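Local coordinates for protein PfkB (PDB 4DU5) that probably transfers a phosphoryl group from ATP to a sugar or related small substrate, as a member of the pfkB family of carbohydrate kinases, at residues F114-K119 with E129-G134; A148-A153 with M177-A182; V218-E223 with V249-G254; V305-W310 with P326-L331; V64-A69 with E97-S102. All blocks are in the same frame, centred on the assembly; numbering follows the deposited sequence.

Contact 1: F114-K119 with E129-G134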
# COMPACT_ATOMS: atom_id res chain seq x y z
N PHE A 114 3.19 -4.28 3.25
CA PHE A 114 2.42 -3.76 4.37
C PHE A 114 1.17 -4.58 4.62
O PHE A 114 0.79 -5.36 3.77
CB PHE A 114 2.11 -2.27 4.23
CG PHE A 114 1.10 -1.94 3.19
CD1 PHE A 114 1.45 -1.91 1.83
CD2 PHE A 114 -0.19 -1.60 3.55
CE1 PHE A 114 0.50 -1.58 0.83
CE2 PHE A 114 -1.15 -1.29 2.59
CZ PHE A 114 -0.80 -1.28 1.22
N GLN A 115 0.58 -4.45 5.79
CA GLN A 115 -0.67 -5.16 6.05
C GLN A 115 -1.66 -4.33 6.88
O GLN A 115 -1.29 -3.33 7.49
CB GLN A 115 -0.40 -6.55 6.66
CG GLN A 115 0.12 -6.45 8.03
CD GLN A 115 0.68 -7.73 8.57
OE1 GLN A 115 1.51 -8.38 7.93
NE2 GLN A 115 0.28 -8.07 9.80
N PHE A 116 -2.92 -4.75 6.85
CA PHE A 116 -3.97 -4.18 7.68
C PHE A 116 -4.51 -5.28 8.62
O PHE A 116 -4.79 -6.41 8.18
CB PHE A 116 -5.14 -3.67 6.81
CG PHE A 116 -4.85 -2.42 6.04
CD1 PHE A 116 -4.81 -1.18 6.68
CD2 PHE A 116 -4.65 -2.47 4.65
CE1 PHE A 116 -4.52 0.01 5.96
CE2 PHE A 116 -4.39 -1.32 3.91
CZ PHE A 116 -4.31 -0.07 4.57
N LYS A 117 -4.67 -4.94 9.90
CA LYS A 117 -5.43 -5.79 10.84
C LYS A 117 -6.58 -4.96 11.34
O LYS A 117 -6.44 -3.75 11.49
CB LYS A 117 -4.56 -6.28 12.02
N GLY A 118 -7.73 -5.60 11.56
CA GLY A 118 -8.84 -4.94 12.25
C GLY A 118 -8.69 -5.20 13.73
O GLY A 118 -7.94 -6.10 14.11
N LYS A 119 -9.36 -4.41 14.56
CA LYS A 119 -9.49 -4.73 15.99
C LYS A 119 -10.58 -5.78 16.21
O LYS A 119 -11.64 -5.74 15.54
CB LYS A 119 -9.83 -3.50 16.82
CG LYS A 119 -8.64 -2.86 17.49
CD LYS A 119 -9.12 -1.93 18.62
CE LYS A 119 -8.34 -0.63 18.65
NZ LYS A 119 -6.90 -0.81 18.35
N GLU A 129 -5.19 -8.36 6.25
CA GLU A 129 -5.19 -8.18 4.82
C GLU A 129 -3.76 -7.84 4.48
O GLU A 129 -3.22 -6.84 4.97
CB GLU A 129 -6.13 -7.06 4.39
CG GLU A 129 -6.24 -6.86 2.89
CD GLU A 129 -7.16 -5.70 2.52
OE1 GLU A 129 -6.73 -4.54 2.65
OE2 GLU A 129 -8.31 -5.96 2.06
N TYR A 130 -3.15 -8.69 3.67
CA TYR A 130 -1.74 -8.59 3.35
C TYR A 130 -1.55 -7.91 2.00
O TYR A 130 -2.25 -8.22 1.04
CB TYR A 130 -1.14 -9.99 3.23
CG TYR A 130 -1.02 -10.79 4.51
CD1 TYR A 130 0.06 -10.58 5.38
CD2 TYR A 130 -1.92 -11.80 4.79
CE1 TYR A 130 0.21 -11.34 6.53
CE2 TYR A 130 -1.79 -12.57 5.93
CZ TYR A 130 -0.72 -12.34 6.81
OH TYR A 130 -0.59 -13.10 7.97
N HIS A 131 -0.57 -7.01 1.92
CA HIS A 131 -0.20 -6.41 0.63
C HIS A 131 1.28 -6.59 0.41
O HIS A 131 2.09 -5.69 0.64
CB HIS A 131 -0.53 -4.94 0.62
CG HIS A 131 -1.99 -4.65 0.72
ND1 HIS A 131 -2.86 -4.81 -0.34
CD2 HIS A 131 -2.74 -4.20 1.75
CE1 HIS A 131 -4.08 -4.48 0.04
NE2 HIS A 131 -4.04 -4.10 1.30
N ARG A 132 1.66 -7.77 -0.03
CA ARG A 132 3.07 -8.07 -0.06
C ARG A 132 3.54 -8.64 -1.37
O ARG A 132 4.69 -9.00 -1.49
CB ARG A 132 3.43 -9.04 1.07
CG ARG A 132 2.84 -10.43 0.91
CD ARG A 132 3.75 -11.46 1.49
NE ARG A 132 3.26 -11.86 2.80
CZ ARG A 132 4.02 -12.17 3.84
NH1 ARG A 132 5.36 -12.10 3.79
NH2 ARG A 132 3.41 -12.53 4.97
N LYS A 133 2.66 -8.75 -2.36
CA LYS A 133 3.06 -9.30 -3.65
C LYS A 133 4.07 -8.37 -4.28
O LYS A 133 3.96 -7.14 -4.19
CB LYS A 133 1.88 -9.48 -4.59
CG LYS A 133 1.17 -10.82 -4.50
CD LYS A 133 -0.36 -10.68 -4.85
CE LYS A 133 -0.81 -11.37 -6.18
NZ LYS A 133 -0.78 -10.53 -7.45
N GLY A 134 5.09 -8.98 -4.88
CA GLY A 134 6.06 -8.27 -5.68
C GLY A 134 6.90 -7.25 -4.93
O GLY A 134 7.46 -6.36 -5.57
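Glu-129 OE1, beside the ring of Phe-116, takes two hydrogen bonds: one from His-131 NE2 at 3.0 Å and one from Ser-85 OG of the second subunit. The setting is a beta hairpin of strands 114-117 and 128-131, part of the small four-stranded sheet that in pfkB-family kinases projects from the main domain as a lid. The imidazole nitrogen meets the carboxylate from above its plane. Along the hairpin, Phe-114 with His-131 and Phe-116 with Glu-129 are hydrogen-bonded antiparallel pairs, and all four residues share one face of the sheet. Phe-116 N gives Glu-129 O a bond of 2.8 Å. Phe-114 has CG between its backbone N and carbonyl carbon (chi1 72°), which brings the Phe-114 ring against the His-131 ring in an offset stack, centroids 4.6 Å apart and planes at 21°. His-131 CB also lies over the phenyl face, 3.8 Å from the Phe-114 ring centroid, as a CH-pi contact. A serine in place of Phe-114 would probably leave the imidazole without its stacking surface and freer to turn away from Glu-129, while Phe-114 of the second subunit would lose the ring it meets. On the other face Gln-115 and Tyr-130 form a non-hydrogen-bonded pair and run side by side; the amide stands 82° to the phenol ring, with Gln-115 OE1 3.5 Å from Tyr-130 CE1.

Contact 2: A148-A153 with M177-A182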
# COMPACT_ATOMS: atom_id res chain seq x y z
N ALA A 148 30.50 -15.02 4.08
CA ALA A 148 31.34 -14.70 5.24
C ALA A 148 30.53 -14.18 6.43
O ALA A 148 30.84 -14.51 7.61
CB ALA A 148 32.45 -13.67 4.88
N TRP A 149 29.49 -13.38 6.12
CA TRP A 149 28.69 -12.69 7.14
C TRP A 149 27.81 -13.65 7.93
O TRP A 149 27.66 -13.53 9.15
CB TRP A 149 27.84 -11.61 6.50
CG TRP A 149 26.96 -10.91 7.45
CD1 TRP A 149 27.34 -10.02 8.41
CD2 TRP A 149 25.55 -11.02 7.54
NE1 TRP A 149 26.25 -9.58 9.12
CE2 TRP A 149 25.13 -10.18 8.60
CE3 TRP A 149 24.59 -11.74 6.83
CZ2 TRP A 149 23.79 -10.04 8.96
CZ3 TRP A 149 23.24 -11.61 7.20
CH2 TRP A 149 22.86 -10.76 8.25
N LEU A 150 27.21 -14.58 7.20
CA LEU A 150 26.36 -15.60 7.74
C LEU A 150 27.16 -16.41 8.77
O LEU A 150 26.82 -16.45 9.98
CB LEU A 150 25.97 -16.51 6.60
CG LEU A 150 24.59 -17.16 6.55
CD1 LEU A 150 24.59 -18.29 5.51
CD2 LEU A 150 24.22 -17.63 7.93
N LEU A 151 28.24 -17.03 8.28
CA LEU A 151 29.13 -17.85 9.08
C LEU A 151 29.67 -17.14 10.33
O LEU A 151 30.25 -17.78 11.19
CB LEU A 151 30.27 -18.31 8.19
CG LEU A 151 30.10 -19.59 7.33
CD1 LEU A 151 28.67 -19.91 6.89
CD2 LEU A 151 31.05 -19.54 6.11
N SER A 152 29.45 -15.83 10.45
CA SER A 152 30.02 -15.09 11.56
C SER A 152 29.06 -15.04 12.76
O SER A 152 29.31 -14.34 13.77
CB SER A 152 30.44 -13.67 11.12
OG SER A 152 29.40 -12.72 11.24
N ALA A 153 27.94 -15.75 12.63
CA ALA A 153 26.94 -15.83 13.71
C ALA A 153 26.95 -17.27 14.18
O ALA A 153 27.31 -18.18 13.41
CB ALA A 153 25.52 -15.41 13.18
N MSE A 177 20.59 -22.59 4.83
CA MSE A 177 20.71 -23.68 5.79
C MSE A 177 21.93 -24.57 5.51
O MSE A 177 22.80 -24.69 6.39
CB MSE A 177 19.40 -24.46 5.86
CG MSE A 177 18.30 -23.68 6.58
SE MSE A 177 16.42 -24.23 6.26
CE MSE A 177 15.65 -22.47 5.96
N ASP A 178 22.00 -25.14 4.30
CA ASP A 178 23.14 -25.93 3.79
C ASP A 178 24.48 -25.37 4.25
O ASP A 178 25.32 -26.09 4.80
CB ASP A 178 23.12 -26.00 2.26
CG ASP A 178 22.09 -27.00 1.71
OD1 ASP A 178 21.51 -27.78 2.48
OD2 ASP A 178 21.85 -27.02 0.48
N LEU A 179 24.64 -24.08 4.04
CA LEU A 179 25.89 -23.40 4.28
C LEU A 179 26.21 -23.48 5.76
O LEU A 179 27.30 -23.91 6.16
CB LEU A 179 25.72 -21.94 3.86
CG LEU A 179 26.60 -21.19 2.85
CD1 LEU A 179 27.66 -22.04 2.15
CD2 LEU A 179 25.68 -20.52 1.84
N MSE A 180 25.24 -23.09 6.58
CA MSE A 180 25.39 -23.01 8.02
C MSE A 180 25.65 -24.38 8.68
O MSE A 180 26.34 -24.46 9.71
CB MSE A 180 24.14 -22.38 8.58
CG MSE A 180 24.34 -21.68 9.89
SE MSE A 180 25.50 -20.20 9.53
CE MSE A 180 25.30 -19.20 11.21
N ARG A 181 25.10 -25.44 8.09
CA ARG A 181 25.34 -26.79 8.59
C ARG A 181 26.76 -27.22 8.27
O ARG A 181 27.55 -27.41 9.19
CB ARG A 181 24.31 -27.79 8.06
CG ARG A 181 24.05 -28.98 9.03
CD ARG A 181 22.55 -29.43 9.03
NE ARG A 181 22.24 -30.34 10.15
CZ ARG A 181 21.32 -31.32 10.13
NH1 ARG A 181 20.58 -31.56 9.04
NH2 ARG A 181 21.15 -32.07 11.22
N ALA A 182 27.08 -27.35 6.99
CA ALA A 182 28.43 -27.77 6.58
C ALA A 182 29.52 -27.07 7.39
O ALA A 182 30.52 -27.68 7.72
CB ALA A 182 28.64 -27.56 5.09
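Leu-151 and Met-180 bring the two backbones nearest, their CA atoms 6.5 Å apart. Segment 148-153 leaves a short helix through a type I turn from Leu-150 to Ala-153 and enters strand 153-159, whereas 177-182 is the last stretch of helix 169-182. That helix links the parallel strands 153-159 and 186-190, so the contact belongs to a beta-alpha-beta unit of the Rossmann-like core. The turn is closed by Ala-153 N bonding to Leu-150 O at 3.0 Å, and Ser-152 OG adds a bond of 2.8 Å to Trp-149 O. No hydrogen bond crosses the contact; the side chains that meet are apolar. Met-180, present as selenomethionine, has CG anti to its backbone N (chi1 -154°) and bends at the next torsion, carrying its selenium toward the leucines. Leu-150 CD2 is the methyl nearest that atom, 3.3 Å from Met-180 SE. Leu-151 CD1 approaches Met-180 SE to 4.1 Å, the two side chains passing alongside with opposite headings. A long, unbranched residue suits this place because it also reaches Leu-156 and Val-187 on the sheet. Leu-150 CD1 rests 4.2 Å from Leu-179 CB, and Ala-153 CB lies 4.3 Å from Met-180 CE.

Contact 3: V218-E223 with V249-G254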
# COMPACT_ATOMS: atom_id res chain seq x y z
N VAL A 218 14.07 -28.68 15.24
CA VAL A 218 12.81 -28.45 14.56
C VAL A 218 11.75 -28.10 15.59
O VAL A 218 11.64 -28.78 16.61
CB VAL A 218 12.46 -29.64 13.67
CG1 VAL A 218 11.24 -29.36 12.80
CG2 VAL A 218 13.66 -29.92 12.77
N LEU A 219 11.00 -27.03 15.35
CA LEU A 219 10.07 -26.48 16.33
C LEU A 219 8.58 -26.52 15.95
O LEU A 219 7.93 -25.48 15.93
CB LEU A 219 10.46 -25.04 16.62
CG LEU A 219 11.37 -24.73 17.78
CD1 LEU A 219 12.26 -25.86 18.22
CD2 LEU A 219 12.19 -23.59 17.31
N PRO A 220 8.03 -27.70 15.68
CA PRO A 220 6.64 -27.72 15.20
C PRO A 220 5.56 -27.64 16.26
O PRO A 220 5.76 -28.04 17.41
CB PRO A 220 6.52 -29.08 14.54
CG PRO A 220 7.51 -29.92 15.31
CD PRO A 220 8.67 -29.02 15.60
N GLY A 221 4.42 -27.12 15.84
CA GLY A 221 3.17 -27.22 16.59
C GLY A 221 2.49 -28.50 16.18
O GLY A 221 2.61 -28.92 15.02
N MSE A 222 1.83 -29.14 17.14
CA MSE A 222 1.03 -30.36 16.95
C MSE A 222 0.17 -30.34 15.70
O MSE A 222 0.22 -31.30 14.93
CB MSE A 222 0.07 -30.54 18.14
CG MSE A 222 0.13 -31.87 18.87
SE MSE A 222 0.88 -33.42 17.93
CE MSE A 222 -0.66 -33.87 16.77
N GLU A 223 -0.61 -29.27 15.51
CA GLU A 223 -1.51 -29.10 14.37
C GLU A 223 -0.75 -29.16 13.05
O GLU A 223 -1.08 -29.96 12.17
CB GLU A 223 -2.26 -27.75 14.42
CG GLU A 223 -2.72 -27.23 15.81
CD GLU A 223 -3.46 -25.86 15.72
OE1 GLU A 223 -3.22 -25.07 14.76
OE2 GLU A 223 -4.28 -25.57 16.63
N VAL A 249 13.78 -32.23 18.40
CA VAL A 249 12.47 -31.73 18.06
C VAL A 249 11.76 -31.32 19.35
O VAL A 249 11.77 -32.05 20.35
CB VAL A 249 11.63 -32.75 17.32
CG1 VAL A 249 10.34 -32.09 16.81
CG2 VAL A 249 12.44 -33.36 16.17
N VAL A 250 11.18 -30.12 19.32
CA VAL A 250 10.36 -29.63 20.40
C VAL A 250 9.02 -29.37 19.75
O VAL A 250 8.91 -28.45 18.93
CB VAL A 250 10.86 -28.30 20.95
CG1 VAL A 250 10.04 -27.92 22.14
CG2 VAL A 250 12.32 -28.37 21.32
N VAL A 251 8.02 -30.17 20.12
CA VAL A 251 6.66 -30.06 19.57
C VAL A 251 5.83 -29.24 20.54
O VAL A 251 5.76 -29.59 21.70
CB VAL A 251 6.01 -31.46 19.40
CG1 VAL A 251 4.61 -31.33 18.87
CG2 VAL A 251 6.86 -32.37 18.52
N LYS A 252 5.22 -28.15 20.08
CA LYS A 252 4.50 -27.24 20.99
C LYS A 252 3.10 -27.75 21.13
O LYS A 252 2.48 -28.16 20.13
CB LYS A 252 4.42 -25.82 20.43
CG LYS A 252 5.67 -25.28 19.77
CD LYS A 252 5.26 -24.21 18.77
CE LYS A 252 6.41 -23.85 17.87
NZ LYS A 252 5.89 -23.19 16.68
N LEU A 253 2.57 -27.71 22.36
CA LEU A 253 1.23 -28.26 22.63
C LEU A 253 0.13 -27.30 23.13
O LEU A 253 -0.92 -27.74 23.57
CB LEU A 253 1.33 -29.50 23.55
CG LEU A 253 2.34 -30.57 23.12
CD1 LEU A 253 2.75 -31.51 24.26
CD2 LEU A 253 1.79 -31.35 21.96
N GLY A 254 0.33 -26.00 23.05
CA GLY A 254 -0.69 -25.07 23.57
C GLY A 254 -0.51 -24.88 25.07
O GLY A 254 0.63 -24.83 25.54
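This is a parallel strand pairing carried past the end of one strand and into the start of a helix, in the nine-stranded central sheet. Val-218 and Val-249 form the parallel bridge, and Val-250 N bonds to Val-218 O at 3.1 Å. Two residues on, Lys-252 N reaches Pro-220 O over 2.7 Å. Pro-220 has no hydrogen to offer Val-250 O; its ring crosses Val-249 and Val-251 at about a right angle, with Pro-220 CD 3.7 Å from Val-249 CG1. Valines suit this buried strand: Val-249 and Val-251 pack against helix 234-243 and Val-250 against helix 283-296. Val-250 CB also lies 3.9 Å from Leu-219 CD1, the two side chains running alongside. Gly-221 is the N-cap of helix 222-229 and brings no side chain of its own. The next amide is satisfied by the neighbouring strand, Met-222 N bonding to Lys-252 O at 3.2 Å. Lys-252 lays an extended chain alongside Leu-219 and Pro-220, and its NZ has a long, weak ion pair with Asp-190. The strand-to-helix turn lies at the C-terminal ends of the parallel strands, the side of the sheet where pfkB relatives bind their substrates; a similar role here is inferred.

Contact 4: V305-W310 with P326-L331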
# COMPACT_ATOMS: atom_id res chain seq x y z
N VAL A 305 12.90 -25.39 27.02
CA VAL A 305 11.49 -25.53 26.64
C VAL A 305 10.58 -24.77 27.60
O VAL A 305 9.56 -24.24 27.19
CB VAL A 305 11.06 -26.99 26.56
CG1 VAL A 305 9.69 -27.10 25.96
CG2 VAL A 305 12.05 -27.75 25.74
N LYS A 306 10.96 -24.70 28.87
CA LYS A 306 10.09 -23.98 29.79
C LYS A 306 10.24 -22.49 29.58
O LYS A 306 9.23 -21.77 29.62
CB LYS A 306 10.25 -24.39 31.26
CG LYS A 306 11.44 -23.82 31.99
CD LYS A 306 11.08 -23.24 33.33
CE LYS A 306 10.17 -24.17 34.10
NZ LYS A 306 10.18 -23.73 35.54
N ARG A 307 11.46 -22.03 29.30
CA ARG A 307 11.58 -20.62 28.88
C ARG A 307 10.69 -20.37 27.65
O ARG A 307 9.79 -19.51 27.69
CB ARG A 307 13.02 -20.18 28.61
CG ARG A 307 13.08 -18.68 28.27
CD ARG A 307 14.40 -18.25 27.79
NE ARG A 307 15.43 -18.41 28.81
CZ ARG A 307 16.73 -18.22 28.61
NH1 ARG A 307 17.20 -17.90 27.41
NH2 ARG A 307 17.59 -18.36 29.60
N GLY A 308 10.91 -21.14 26.59
CA GLY A 308 10.04 -21.12 25.42
C GLY A 308 8.60 -21.04 25.84
O GLY A 308 7.85 -20.13 25.41
N ALA A 309 8.21 -21.97 26.71
CA ALA A 309 6.83 -22.05 27.17
C ALA A 309 6.40 -20.80 27.96
O ALA A 309 5.31 -20.30 27.71
CB ALA A 309 6.57 -23.36 27.96
N TRP A 310 7.23 -20.28 28.87
CA TRP A 310 6.86 -19.03 29.58
C TRP A 310 6.60 -17.88 28.60
O TRP A 310 5.55 -17.26 28.64
CB TRP A 310 7.87 -18.63 30.69
CG TRP A 310 7.47 -17.36 31.43
CD1 TRP A 310 6.40 -17.19 32.30
CD2 TRP A 310 8.11 -16.07 31.33
NE1 TRP A 310 6.35 -15.88 32.74
CE2 TRP A 310 7.37 -15.18 32.17
CE3 TRP A 310 9.22 -15.59 30.63
CZ2 TRP A 310 7.73 -13.83 32.33
CZ3 TRP A 310 9.58 -14.23 30.79
CH2 TRP A 310 8.83 -13.38 31.63
N PRO A 326 9.58 -10.22 26.07
CA PRO A 326 10.25 -9.73 27.29
C PRO A 326 11.69 -9.22 27.15
O PRO A 326 12.46 -9.72 26.33
CB PRO A 326 10.24 -10.95 28.21
CG PRO A 326 10.05 -12.12 27.32
CD PRO A 326 9.20 -11.63 26.19
N THR A 327 12.04 -8.22 27.96
CA THR A 327 13.43 -7.90 28.25
C THR A 327 14.02 -9.01 29.11
O THR A 327 13.29 -9.73 29.79
CB THR A 327 13.56 -6.56 29.01
OG1 THR A 327 12.86 -5.54 28.29
CG2 THR A 327 15.03 -6.12 29.13
N ARG A 328 15.34 -9.17 29.04
CA ARG A 328 16.08 -9.99 29.98
C ARG A 328 15.56 -9.76 31.39
O ARG A 328 15.39 -10.69 32.17
CB ARG A 328 17.55 -9.61 29.96
CG ARG A 328 18.40 -10.66 30.53
CD ARG A 328 18.86 -11.58 29.43
NE ARG A 328 18.58 -12.97 29.78
CZ ARG A 328 18.94 -14.04 29.06
NH1 ARG A 328 19.60 -13.90 27.90
NH2 ARG A 328 18.63 -15.25 29.51
N ALA A 329 15.31 -8.49 31.70
CA ALA A 329 14.88 -8.11 33.02
C ALA A 329 13.54 -8.74 33.37
O ALA A 329 13.45 -9.45 34.37
CB ALA A 329 14.85 -6.61 33.15
N GLU A 330 12.51 -8.51 32.55
CA GLU A 330 11.19 -9.15 32.80
C GLU A 330 11.32 -10.66 32.89
O GLU A 330 10.49 -11.33 33.50
CB GLU A 330 10.16 -8.81 31.72
CG GLU A 330 9.59 -7.43 31.86
CD GLU A 330 9.82 -6.59 30.61
OE1 GLU A 330 8.94 -5.74 30.31
OE2 GLU A 330 10.87 -6.78 29.94
N LEU A 331 12.36 -11.18 32.26
CA LEU A 331 12.57 -12.59 32.20
C LEU A 331 13.12 -13.00 33.56
O LEU A 331 12.63 -13.95 34.18
CB LEU A 331 13.55 -12.91 31.08
CG LEU A 331 13.74 -14.32 30.56
CD1 LEU A 331 15.19 -14.62 30.59
CD2 LEU A 331 12.97 -15.39 31.35
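Trp-310 leaves helix 301-316 toward Leu-331, its CB holding CG anti to the backbone N (chi1 -179°), which carries the indole toward the short helix 328-332. Along the six-membered ring, Trp-310 CE3 comes first, 3.8 Å from Leu-331 CD2. The next atom, Trp-310 CZ3, is 3.6 Å from Leu-331 CD2 and 4.1 Å from Pro-326 CG. Farthest out, Trp-310 CH2 faces the backbone, 3.2 Å from Glu-330 O. Beyond the contact the indole meets Phe-272 edge-to-face. A large flat residue suits the place because one ring spans proline, carbonyl and leucine together; an alanine here would probably open a gap beside Leu-331 and Pro-326 and leave Phe-272 without its aromatic partner. A turn earlier, Leu-331 CD1 lies over one face of the Arg-307 guanidinium, 4.2 Å from Arg-307 NE. Arg-307 NH2 is 3.3 Å from Arg-328 NH2, with the two guanidinium planes 89° apart. Both arginines make salt bridges to Asp-297 OD2, which probably offsets the closeness of the two cations, and Arg-307 also bonds to Ser-293. This is helix-on-helix packing at the surface of the alpha/beta domain, an apolar patch with two arginines sharing Asp-297 at its side, joining helix 328-332 to helix 301-316.

Contact 5: V64-A69 with E97-S102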
# COMPACT_ATOMS: atom_id res chain seq x y z
N VAL A 64 10.71 -12.82 15.89
CA VAL A 64 11.64 -13.66 16.62
C VAL A 64 12.95 -12.87 16.91
O VAL A 64 13.55 -12.97 18.01
CB VAL A 64 11.89 -15.04 15.91
CG1 VAL A 64 13.08 -15.79 16.47
CG2 VAL A 64 10.71 -15.89 16.05
N ALA A 65 13.36 -12.09 15.91
CA ALA A 65 14.59 -11.31 16.01
C ALA A 65 14.47 -10.26 17.12
O ALA A 65 15.34 -10.15 17.93
CB ALA A 65 14.91 -10.71 14.69
N ILE A 66 13.38 -9.53 17.17
CA ILE A 66 13.11 -8.56 18.25
C ILE A 66 13.12 -9.15 19.69
O ILE A 66 13.55 -8.50 20.63
CB ILE A 66 11.70 -7.93 18.05
CG1 ILE A 66 11.58 -7.21 16.69
CG2 ILE A 66 11.31 -7.04 19.23
CD1 ILE A 66 10.27 -6.37 16.57
N GLY A 67 12.60 -10.35 19.86
CA GLY A 67 12.65 -11.04 21.15
C GLY A 67 14.04 -11.48 21.56
O GLY A 67 14.49 -11.14 22.64
N LEU A 68 14.71 -12.24 20.70
CA LEU A 68 16.12 -12.53 20.88
C LEU A 68 16.98 -11.32 21.13
O LEU A 68 17.92 -11.42 21.91
CB LEU A 68 16.71 -13.24 19.67
CG LEU A 68 16.16 -14.54 19.14
CD1 LEU A 68 17.00 -14.96 17.94
CD2 LEU A 68 16.13 -15.63 20.21
N ALA A 69 16.72 -10.19 20.46
CA ALA A 69 17.51 -8.98 20.70
C ALA A 69 17.19 -8.34 22.07
O ALA A 69 18.09 -7.83 22.77
CB ALA A 69 17.33 -7.99 19.59
N GLU A 97 15.92 -1.67 18.07
CA GLU A 97 15.82 -2.85 18.91
C GLU A 97 17.19 -3.46 19.16
O GLU A 97 17.30 -4.40 19.93
CB GLU A 97 14.84 -3.89 18.33
CG GLU A 97 13.33 -3.58 18.52
CD GLU A 97 12.86 -3.64 19.98
OE1 GLU A 97 11.65 -3.47 20.21
OE2 GLU A 97 13.68 -3.86 20.91
N GLY A 98 18.22 -2.94 18.51
CA GLY A 98 19.57 -3.50 18.62
C GLY A 98 19.96 -4.56 17.59
O GLY A 98 21.02 -5.17 17.71
N ILE A 99 19.10 -4.77 16.59
CA ILE A 99 19.36 -5.73 15.52
C ILE A 99 20.35 -5.19 14.51
O ILE A 99 20.19 -4.07 14.04
CB ILE A 99 18.06 -6.10 14.78
CG1 ILE A 99 17.04 -6.67 15.78
CG2 ILE A 99 18.34 -7.09 13.67
CD1 ILE A 99 15.62 -6.81 15.27
N ASP A 100 21.38 -5.98 14.19
CA ASP A 100 22.31 -5.67 13.09
C ASP A 100 21.57 -5.60 11.72
O ASP A 100 21.23 -6.62 11.11
CB ASP A 100 23.51 -6.64 13.10
CG ASP A 100 24.42 -6.53 11.84
OD1 ASP A 100 23.96 -6.15 10.74
OD2 ASP A 100 25.63 -6.88 11.94
N CYS A 101 21.35 -4.39 11.25
CA CYS A 101 20.65 -4.18 9.97
C CYS A 101 21.55 -3.96 8.72
O CYS A 101 21.06 -3.70 7.62
CB CYS A 101 19.61 -3.05 10.14
SG CYS A 101 18.18 -3.54 11.18
N SER A 102 22.85 -4.09 8.88
CA SER A 102 23.81 -3.88 7.79
C SER A 102 23.48 -4.66 6.52
O SER A 102 23.94 -4.31 5.44
CB SER A 102 25.23 -4.25 8.26
OG SER A 102 25.27 -5.58 8.72
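Glu-97 lays its acidic side chain against a hydrocarbon branch: Ile-66 CG2 lies 3.7 Å from Glu-97 OE1 and almost as near the carboxyl carbon. The position follows from the torsions, with CG anti to the carbonyl carbon (chi1 -77°) and a further bend at chi2 (-67°) that brings the carboxylate beside Ile-66 CG2. The carboxylate keeps its charge partner just past segment 64-69, on the same helix, a salt bridge from OE1 to Arg-70 NH2. Next along the chain, Gly-98 has positive phi and forms a Schellman motif after the preceding helix; a side chain there would run into the carbonyl O of the residue before, which calls for glycine. The reversal delivers Ile-99 toward helix 60-70. Ile-99 CD1 lies 4.0 Å from Ala-65 CB and 4.3 Å from Ile-66 CG1. A turn further along the helix, Ala-69 CB lies 4.0 Å from Ile-99 CG1 and 3.6 Å from Glu-97 O. Alanines suit this helix face because their single methyl lets the branched isoleucine come close to the backbone. Ile-99 also packs on Met-94 and Trp-77, so the contact joins helix 60-70 to the entrance of strand 100-106 at the edge of the main sheet. With no hydrogen bond crossing between the segments, the contact rests mainly on apolar packing, while the ion pair to Arg-70 probably fixes the direction of the Glu-97 side chain.

Overall arrangement
From the N terminus, contact 5 closes the first loop, joining helix 60-70 to the start of strand 100-106. Contact 1 follows as the hairpin of the lid, which also meets the second subunit. Contact 2 lies within a beta-alpha-beta unit, bringing the turn before strand 153-159 to the end of helix 169-182; contact 3 draws neighbouring strands of the main sheet together, and contact 4 fastens the C-terminal helix. All five stand in series, none nested or crossed. Two pairs touch: Trp-149 of contact 2 packs near Asp-100 and Ser-102 of contact 5, and Val-250 of contact 3 meets Val-305 of contact 4. Contact 1 stands apart, its nearest atoms about 12 Å from those of contact 5.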